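Local coordinates for penicillin-binding protein 1A (Mycobacterium tuberculosis, PDB 5CXW) that builds and cross-links mycobacterial peptidoglycan, the piece described here being its penicillin-sensitive transpeptidase part in complex with penicillin V, at residues R257-K260 / A261-D264; R9-T12 / R13-E17. One frame throughout, in Å; residues are numbered along the deposited sequence.

Interaction 1: residues R257-K260 / A261-D264; sequences RIPK and AVAD
K260 and D264, one turn apart at the start of helix 260-270, show how the first turn of a helix can be tied together by charge as well as by its backbone. The lysine runs extended with CG anti to the backbone N (chi1 171°) and bends only at its last torsion, which turns the ammonium toward the carboxylate. K260 NZ lies 2.8 Å from D264 OD2 in a salt bridge that uses the syn lone pair of that oxygen, while K260 CG passes 3.3 Å from D264 OD2. The other oxygen, OD1, is hydrogen-bonded to the hydroxyl of S224, so both carboxylate oxygens of this buried aspartate are engaged.

Two backbone bonds form the same turn. A263 N meets P259 O at 2.9 Å, nearly straight at 171°, and D264 N donates to K260 O over an equal 2.9 Å.

Apolar contacts gather on another side. I258 CG2, set anti to its backbone N, reaches V262 CG1 at 3.7 Å, the two side chains crossing at about a right angle; the same methyl lies 4.2 Å from A263 CB. The proline ring instead lies alongside V262, with P259 CG 4.1 Å from V262 CG2.

P259 holds the N-cap position and K260 to D264 is an i to i+4 Lys-Asp pair across the first turn. This is a helix N-terminus of the transpeptidase domain: the loop after strand 255-256 runs into helix 260-270, with I258, P259 and V262 set against helix 100-109 and I258 also against helix 211-222.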
loop_
_atom_site.group_PDB
_atom_site.type_symbol
_atom_site.label_atom_id
_atom_site.label_comp_id
_atom_site.label_asym_id
_atom_site.label_seq_id
_atom_site.Cartn_x
_atom_site.Cartn_y
_atom_site.Cartn_z
ATOM N N ARG A 257 15.228 -5.693 5.364
ATOM C CA ARG A 257 14.210 -6.074 6.353
ATOM C C ARG A 257 13.534 -7.429 6.097
ATOM O O ARG A 257 13.105 -8.103 7.048
ATOM C CB ARG A 257 13.085 -5.036 6.292
ATOM C CG ARG A 257 13.501 -3.665 6.839
ATOM C CD ARG A 257 13.555 -3.691 8.356
ATOM N NE ARG A 257 13.750 -2.370 8.969
ATOM C CZ ARG A 257 12.806 -1.472 9.239
ATOM N NH1 ARG A 257 11.553 -1.654 8.942
ATOM N NH2 ARG A 257 13.157 -0.328 9.839
ATOM N N ILE A 258 13.355 -7.779 4.831
ATOM C CA ILE A 258 12.718 -8.987 4.403
ATOM C C ILE A 258 13.738 -9.706 3.489
ATOM O O ILE A 258 14.392 -9.057 2.673
ATOM C CB ILE A 258 11.447 -8.662 3.615
ATOM C CG1 ILE A 258 10.455 -7.869 4.461
ATOM C CG2 ILE A 258 10.830 -9.912 3.016
ATOM C CD1 ILE A 258 9.330 -7.305 3.645
ATOM N N PRO A 259 13.901 -11.025 3.638
ATOM C CA PRO A 259 14.900 -11.652 2.765
ATOM C C PRO A 259 14.506 -11.515 1.285
ATOM O O PRO A 259 13.316 -11.535 0.915
ATOM C CB PRO A 259 14.915 -13.123 3.204
ATOM C CG PRO A 259 14.294 -13.103 4.598
ATOM C CD PRO A 259 13.386 -11.925 4.673
ATOM N N LYS A 260 15.521 -11.286 0.457
ATOM C CA LYS A 260 15.314 -11.174 -0.979
ATOM C C LYS A 260 14.464 -12.307 -1.534
ATOM O O LYS A 260 13.569 -12.083 -2.364
ATOM C CB LYS A 260 16.665 -11.134 -1.684
ATOM C CG LYS A 260 16.565 -11.232 -3.228
ATOM C CD LYS A 260 17.861 -10.924 -3.917
ATOM C CE LYS A 260 17.824 -11.110 -5.429
ATOM N NZ LYS A 260 16.798 -10.312 -6.115
ATOM N N ALA A 261 14.790 -13.550 -1.149
ATOM C CA ALA A 261 14.081 -14.711 -1.696
ATOM C C ALA A 261 12.590 -14.647 -1.327
ATOM O O ALA A 261 11.719 -14.982 -2.164
ATOM C CB ALA A 261 14.699 -16.018 -1.278
ATOM N N VAL A 262 12.305 -14.189 -0.114
ATOM C CA VAL A 262 10.941 -14.015 0.321
ATOM C C VAL A 262 10.263 -12.933 -0.489
ATOM O O VAL A 262 9.134 -13.144 -1.036
ATOM C CB VAL A 262 10.879 -13.710 1.842
ATOM C CG1 VAL A 262 9.492 -13.238 2.231
ATOM C CG2 VAL A 262 11.263 -14.919 2.615
ATOM N N ALA A 263 10.861 -11.768 -0.548
ATOM C CA ALA A 263 10.224 -10.653 -1.233
ATOM C C ALA A 263 9.946 -11.005 -2.714
ATOM O O ALA A 263 8.883 -10.679 -3.250
ATOM C CB ALA A 263 11.111 -9.453 -1.180
ATOM N N ASP A 264 10.893 -11.649 -3.372
ATOM C CA ASP A 264 10.771 -11.974 -4.811
ATOM C C ASP A 264 9.665 -13.034 -5.061
ATOM O O ASP A 264 9.022 -13.039 -6.125
ATOM C CB ASP A 264 12.126 -12.380 -5.384
ATOM C CG ASP A 264 13.155 -11.191 -5.386
ATOM O OD1 ASP A 264 12.748 -9.988 -5.198
ATOM O OD2 ASP A 264 14.335 -11.487 -5.625
#

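Interaction 2: residues R9-T12 / R13-E17; sequences RQVT and RELLE
Q10 and R13 lie side by side on helix 2-19, and the arginine can be followed outward as an example of a long side chain folding back over the preceding turn. Its CB lies near two carbonyl oxygens of that turn, R13 CB being 3.5 Å from R9 O and about as far from Q10 O. CG is anti to the backbone N (chi1 -165°); a bend at chi3 then swings the guanidinium back toward the glutamine. R13 CD passes 4.1 Å from Q10 OE1, and CZ comes somewhat closer to that oxygen. At the tip, R13 NH1 gives Q10 OE1 a weak hydrogen bond of 2.8 Å, whose N-H...O angle is only 119°. The same R13 NH1 lies 3.2 Å from Q10 O, at too poor an angle for a hydrogen bond. Although the amide and guanidinium planes are just 11° apart, the oxygen meets the guanidinium obliquely. The glutamine contributes its own bend at chi2, bringing its amide alongside the arginine.

Beneath these groups, four backbone bonds run from i+4 to i, among them L15 N to V11 O at 2.9 Å. On the buried side V11 and L15 point the same way, V11 CG1 touching L15 CD1 at 3.8 Å; both also pack on V33 and V233. T12 CG2 approaches L16 CD2 at 4.1 Å, and both residues touch L26 of helix 23-29, while T12 OG1 is hydrogen-bonded to E8 O. E14 takes its carboxylate away to the backbone N-H groups of F232 and V233.

The chemistry thus divides by face: strand and helix packing falls to V11, L15, L16 and the methyl of T12, whereas the bent Q10-R13 bond suggests a modest polar contact, with the regular backbone ladder supplying most of the hydrogen bonding between the two turns.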
loop_
_atom_site.group_PDB
_atom_site.type_symbol
_atom_site.label_atom_id
_atom_site.label_comp_id
_atom_site.label_asym_id
_atom_site.label_seq_id
_atom_site.Cartn_x
_atom_site.Cartn_y
_atom_site.Cartn_z
ATOM N N ARG A 9 3.161 20.833 3.578
ATOM C CA ARG A 9 2.999 20.507 4.976
ATOM C C ARG A 9 3.895 19.334 5.381
ATOM O O ARG A 9 4.477 19.328 6.454
ATOM C CB ARG A 9 1.519 20.235 5.342
ATOM C CG ARG A 9 0.737 21.530 5.592
ATOM C CD ARG A 9 -0.783 21.449 5.402
ATOM N NE ARG A 9 -1.474 20.434 6.216
ATOM C CZ ARG A 9 -2.805 20.223 6.221
ATOM N NH1 ARG A 9 -3.341 19.259 6.984
ATOM N NH2 ARG A 9 -3.627 20.953 5.460
ATOM N N GLN A 10 4.005 18.339 4.519
ATOM C CA GLN A 10 4.916 17.218 4.802
ATOM C C GLN A 10 6.383 17.580 4.700
ATOM O O GLN A 10 7.205 17.111 5.468
ATOM C CB GLN A 10 4.617 16.038 3.889
ATOM C CG GLN A 10 3.271 15.363 4.110
ATOM C CD GLN A 10 3.151 14.910 5.539
ATOM O OE1 GLN A 10 4.013 14.242 6.047
ATOM N NE2 GLN A 10 2.108 15.350 6.209
ATOM N N VAL A 11 6.726 18.454 3.773
ATOM C CA VAL A 11 8.080 18.942 3.673
ATOM C C VAL A 11 8.488 19.730 4.929
ATOM O O VAL A 11 9.563 19.535 5.467
ATOM C CB VAL A 11 8.265 19.808 2.384
ATOM C CG1 VAL A 11 9.642 20.519 2.367
ATOM C CG2 VAL A 11 8.138 18.978 1.130
ATOM N N THR A 12 7.614 20.630 5.384
ATOM C CA THR A 12 7.853 21.376 6.598
ATOM C C THR A 12 8.062 20.482 7.794
ATOM O O THR A 12 9.025 20.659 8.548
ATOM C CB THR A 12 6.711 22.308 6.908
ATOM O OG1 THR A 12 6.605 23.244 5.844
ATOM C CG2 THR A 12 6.940 23.067 8.215
ATOM N N ARG A 13 7.191 19.494 7.943
ATOM C CA ARG A 13 7.290 18.555 9.039
ATOM C C ARG A 13 8.654 17.879 9.008
ATOM O O ARG A 13 9.313 17.749 10.027
ATOM C CB ARG A 13 6.167 17.508 8.920
ATOM C CG ARG A 13 5.873 16.656 10.145
ATOM C CD ARG A 13 5.179 15.302 9.785
ATOM N NE ARG A 13 6.271 14.362 9.609
ATOM C CZ ARG A 13 6.923 14.056 8.470
ATOM N NH1 ARG A 13 6.570 14.469 7.213
ATOM N NH2 ARG A 13 7.978 13.257 8.598
ATOM N N GLU A 14 9.079 17.452 7.836
ATOM C CA GLU A 14 10.365 16.728 7.723
ATOM C C GLU A 14 11.585 17.654 8.005
ATOM O O GLU A 14 12.579 17.253 8.637
ATOM C CB GLU A 14 10.469 16.126 6.330
ATOM C CG GLU A 14 11.661 15.228 6.127
ATOM C CD GLU A 14 11.598 14.516 4.791
ATOM O OE1 GLU A 14 10.529 13.983 4.448
ATOM O OE2 GLU A 14 12.574 14.440 4.070
ATOM N N LEU A 15 11.498 18.902 7.523
ATOM C CA LEU A 15 12.572 19.877 7.773
ATOM C C LEU A 15 12.688 20.135 9.277
ATOM O O LEU A 15 13.797 20.194 9.796
ATOM C CB LEU A 15 12.320 21.200 7.019
ATOM C CG LEU A 15 12.432 21.093 5.508
ATOM C CD1 LEU A 15 11.802 22.323 4.853
ATOM C CD2 LEU A 15 13.865 20.850 5.064
ATOM N N LEU A 16 11.542 20.267 9.968
ATOM C CA LEU A 16 11.537 20.467 11.420
ATOM C C LEU A 16 12.290 19.348 12.156
ATOM O O LEU A 16 13.074 19.636 13.054
ATOM C CB LEU A 16 10.119 20.642 11.952
ATOM C CG LEU A 16 9.549 22.076 11.987
ATOM C CD1 LEU A 16 10.116 23.041 10.946
ATOM C CD2 LEU A 16 8.017 22.163 12.021
ATOM N N GLU A 17 12.053 18.099 11.766
ATOM C CA GLU A 17 12.772 16.974 12.351
ATOM C C GLU A 17 14.247 17.043 11.988
ATOM O O GLU A 17 15.107 16.954 12.867
ATOM C CB GLU A 17 12.198 15.630 11.903
ATOM C CG GLU A 17 13.112 14.462 12.255
ATOM C CD GLU A 17 12.398 13.129 12.225
ATOM O OE1 GLU A 17 11.293 13.059 11.643
ATOM O OE2 GLU A 17 12.938 12.143 12.778
#

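Overall arrangement
From the N terminus, the chain meets interaction 2 first, in the opening helix 2-19, and reaches interaction 1 only after much of the transpeptidase domain, where the loop following strand 255-256 runs into helix 260-270. Each contact spans a single continuous run, so neither closes a long loop, and the two stand in series without nesting or crossing. The centres of interaction 1 and interaction 2 are about 31 Å apart, and the nearest atoms of interaction 1 and interaction 2 about 13 Å. Interaction 2 lies on a helix that packs on helix 23-29 and strands 32-35 and 233-237; interaction 1 starts a helix beside 100-109 and 211-222. Together they illustrate local contacts three to five residues apart, in two separate parts of one chain.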